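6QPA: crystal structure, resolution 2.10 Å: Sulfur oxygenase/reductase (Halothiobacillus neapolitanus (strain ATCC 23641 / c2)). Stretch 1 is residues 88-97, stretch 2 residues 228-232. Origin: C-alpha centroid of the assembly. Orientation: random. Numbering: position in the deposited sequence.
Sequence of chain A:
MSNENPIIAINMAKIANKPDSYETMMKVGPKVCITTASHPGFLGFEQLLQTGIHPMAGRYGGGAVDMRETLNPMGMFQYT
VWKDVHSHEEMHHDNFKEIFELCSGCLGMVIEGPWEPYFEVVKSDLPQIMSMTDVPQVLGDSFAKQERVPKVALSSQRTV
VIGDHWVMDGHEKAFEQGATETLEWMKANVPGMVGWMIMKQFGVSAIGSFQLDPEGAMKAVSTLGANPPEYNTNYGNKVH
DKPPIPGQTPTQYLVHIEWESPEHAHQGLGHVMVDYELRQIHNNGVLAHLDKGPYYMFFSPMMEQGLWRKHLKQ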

# COMPACT_ATOMS: atom_id res chain seq x y z
N HIS A 88 -14.39 56.84 32.73
CA HIS A 88 -13.52 55.96 31.96
C HIS A 88 -12.06 56.37 32.11
O HIS A 88 -11.19 55.52 32.33
CB HIS A 88 -13.96 55.97 30.49
CG HIS A 88 -13.11 55.11 29.60
ND1 HIS A 88 -12.32 55.64 28.59
CD2 HIS A 88 -12.93 53.77 29.55
CE1 HIS A 88 -11.70 54.65 27.96
NE2 HIS A 88 -12.06 53.51 28.52
N GLU A 89 -11.78 57.67 31.99
CA GLU A 89 -10.40 58.14 32.12
C GLU A 89 -9.84 57.86 33.50
O GLU A 89 -8.66 57.55 33.66
CB GLU A 89 -10.33 59.64 31.81
CG GLU A 89 -10.64 60.00 30.35
CD GLU A 89 -9.58 59.49 29.39
OE1 GLU A 89 -8.37 59.48 29.75
OE2 GLU A 89 -9.93 59.07 28.26
N GLU A 90 -10.68 57.99 34.53
CA GLU A 90 -10.21 57.74 35.88
C GLU A 90 -9.92 56.27 36.10
O GLU A 90 -8.89 55.91 36.70
CB GLU A 90 -11.25 58.24 36.87
CG GLU A 90 -10.81 58.13 38.29
CD GLU A 90 -11.78 58.80 39.23
OE1 GLU A 90 -12.95 58.36 39.29
OE2 GLU A 90 -11.39 59.80 39.88
N MET A 91 -10.79 55.39 35.61
CA MET A 91 -10.53 53.96 35.71
C MET A 91 -9.19 53.61 35.05
O MET A 91 -8.37 52.91 35.64
CB MET A 91 -11.68 53.18 35.08
CG MET A 91 -11.58 51.65 35.23
SD MET A 91 -10.42 50.87 34.06
CE MET A 91 -11.05 51.48 32.47
N HIS A 92 -8.96 54.11 33.82
CA HIS A 92 -7.68 53.86 33.16
C HIS A 92 -6.51 54.39 33.98
O HIS A 92 -5.44 53.77 34.03
CB HIS A 92 -7.65 54.51 31.77
CG HIS A 92 -8.05 53.60 30.66
ND1 HIS A 92 -7.31 52.49 30.31
CD2 HIS A 92 -9.09 53.65 29.79
CE1 HIS A 92 -7.89 51.88 29.29
NE2 HIS A 92 -8.97 52.57 28.95
N HIS A 93 -6.67 55.55 34.60
CA HIS A 93 -5.60 56.10 35.42
C HIS A 93 -5.38 55.25 36.66
O HIS A 93 -4.24 54.87 36.97
CB HIS A 93 -5.92 57.54 35.81
CG HIS A 93 -5.00 58.08 36.86
ND1 HIS A 93 -3.80 58.69 36.56
CD2 HIS A 93 -5.09 58.07 38.21
CE1 HIS A 93 -3.20 59.03 37.68
NE2 HIS A 93 -3.96 58.66 38.69
N ASP A 94 -6.46 54.93 37.39
CA ASP A 94 -6.34 54.22 38.65
C ASP A 94 -5.82 52.79 38.46
O ASP A 94 -5.26 52.23 39.40
CB ASP A 94 -7.68 54.20 39.38
CG ASP A 94 -8.12 55.59 39.87
OD1 ASP A 94 -7.33 56.55 39.82
OD2 ASP A 94 -9.28 55.71 40.33
N ASN A 95 -6.02 52.19 37.29
CA ASN A 95 -5.60 50.82 37.07
C ASN A 95 -4.56 50.75 35.96
O ASN A 95 -4.44 49.73 35.27
CB ASN A 95 -6.82 49.96 36.74
CG ASN A 95 -7.89 50.02 37.83
OD1 ASN A 95 -8.93 50.64 37.64
ND2 ASN A 95 -7.63 49.38 38.96
N PHE A 96 -3.79 51.82 35.80
CA PHE A 96 -2.94 51.93 34.62
C PHE A 96 -1.90 50.81 34.57
O PHE A 96 -1.67 50.22 33.51
CB PHE A 96 -2.27 53.31 34.57
CG PHE A 96 -1.47 53.53 33.32
CD1 PHE A 96 -2.10 53.72 32.10
CD2 PHE A 96 -0.09 53.48 33.35
CE1 PHE A 96 -1.37 53.90 30.94
CE2 PHE A 96 0.65 53.66 32.19
CZ PHE A 96 0.01 53.87 30.99
N LYS A 97 -1.25 50.53 35.70
CA LYS A 97 -0.22 49.48 35.71
C LYS A 97 -0.80 48.13 35.32
O LYS A 97 -0.17 47.38 34.56
CB LYS A 97 0.44 49.38 37.09
CG LYS A 97 1.38 50.53 37.46
CD LYS A 97 1.44 50.70 38.99
CE LYS A 97 1.14 49.37 39.69
NZ LYS A 97 0.39 49.54 40.98
N PRO A 228 5.69 49.19 33.78
CA PRO A 228 4.91 50.08 32.91
C PRO A 228 5.53 51.46 32.84
O PRO A 228 6.26 51.88 33.75
CB PRO A 228 3.54 50.12 33.60
CG PRO A 228 3.87 49.91 35.07
CD PRO A 228 5.03 48.93 35.07
N PRO A 229 5.25 52.21 31.78
CA PRO A 229 5.63 53.63 31.76
C PRO A 229 4.80 54.42 32.76
O PRO A 229 3.81 53.92 33.32
CB PRO A 229 5.33 54.07 30.32
CG PRO A 229 4.22 53.16 29.89
CD PRO A 229 4.51 51.82 30.56
N GLU A 230 5.22 55.66 33.01
CA GLU A 230 4.40 56.60 33.76
C GLU A 230 3.15 56.99 32.98
O GLU A 230 3.17 57.09 31.75
CB GLU A 230 5.21 57.85 34.11
CG GLU A 230 6.34 57.62 35.09
CD GLU A 230 5.86 56.98 36.38
OE1 GLU A 230 6.20 55.80 36.63
OE2 GLU A 230 5.10 57.64 37.13
N TYR A 231 2.05 57.19 33.70
CA TYR A 231 0.83 57.70 33.10
C TYR A 231 1.08 59.10 32.55
O TYR A 231 1.25 60.06 33.32
CB TYR A 231 -0.29 57.68 34.15
CG TYR A 231 -1.63 58.21 33.70
CD1 TYR A 231 -1.92 59.56 33.79
CD2 TYR A 231 -2.60 57.35 33.18
CE1 TYR A 231 -3.17 60.06 33.36
CE2 TYR A 231 -3.84 57.83 32.77
CZ TYR A 231 -4.12 59.19 32.86
OH TYR A 231 -5.33 59.68 32.45
N ASN A 232 1.11 59.24 31.23
CA ASN A 232 1.39 60.53 30.61
C ASN A 232 1.09 60.43 29.12
O ASN A 232 1.14 59.35 28.53
CB ASN A 232 2.83 60.97 30.85
CG ASN A 232 3.02 62.49 30.67
OD1 ASN A 232 2.07 63.24 30.55
ND2 ASN A 232 4.26 62.93 30.65
O HOH W 1 -7.05 57.88 31.55
O HOH W 2 -6.84 61.42 30.80

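A short extended segment, residues 228-232, lies against the end of one helix and the start of the next in a mainly aromatic and apolar contact, with no direct hydrogen bond between the stretches and two waters joining them at one end. The touching residues are at least 131 positions apart in the sequence, so this is a tertiary contact, and it buries 385 Å² counted over both sides. Residues 88-94 close a helix that begins earlier in the chain, held by backbone bonds such as His93 N to Glu89 O (3.0 Å) and Asp94 N to Glu90 O (2.7 Å). Asn95 breaks the helical conformation, and a second helix starts at Phe96. Stretch 2 has no regular secondary structure; its backbone stays extended, beginning with two prolines, and runs so that Pro228 lies near Lys97 (CA to CA 5.9 Å) and Tyr231 near His93 (CA to CA 7.0 Å). The two stretches thus pass in opposite senses.

Tyr231 is the centre of the contact, with 124 Å² covered by stretch 1. Its CA-to-CB bond points toward the helices, and its t rotamer places the ring against both His93 and Phe96. The edge of the His93 imidazole meets a face of the Tyr231 ring, with centroids 4.5 Å apart, planes at 89° and His93 ND1 3.5 Å from Tyr231 CD1. His93 CB also approaches this ring, 4.1 Å from its centroid but off-centre, as a CH-pi contact. Tyr231 in turn presents its own edge to a face of Phe96: the centroids are 5.6 Å apart, the planes at 90°, and Phe96 CD1 is 3.8 Å from Tyr231 CD2. The same tyrosine is therefore face to one partner and edge to the other. In the Tyr231-Phe96 pair the slightly positive C-H edge of the tyrosine meets the electron-rich face of the phenylalanine.

Phe96, buried and also pointing toward the other stretch, extends the apolar patch to Pro229. Its CE2 lies 4.3 Å from Pro229 CG, while the carbonyl Pro229 O sits at the ring edge, 3.4 Å from Phe96 CE2, where the polarity of the ring C-H groups makes a carbonyl oxygen a favourable neighbour. Farther along, the aliphatic part of Lys97 packs on the Pro228 ring, Lys97 CG to Pro228 CG 3.5 Å, while the end of the lysine leads away.

At the other end the chemistry becomes polar. Glu89 OE1 and Tyr231 OH are 4.1 Å apart, too far for a direct bond, and water spans the gap. Water 1 accepts from Tyr231 OH (2.6 Å) and donates to both Glu89 OE1 and Glu89 O (2.7 Å each), tying the helix backbone into the bridge. Water 2 donates to Glu89 OE1 (2.7 Å) and to Tyr231 OH (2.8 Å). The tyrosine hydroxyl thus gives its proton to one water and accepts from the other, and the ring that packs against His93 and Phe96 is also anchored at its tip.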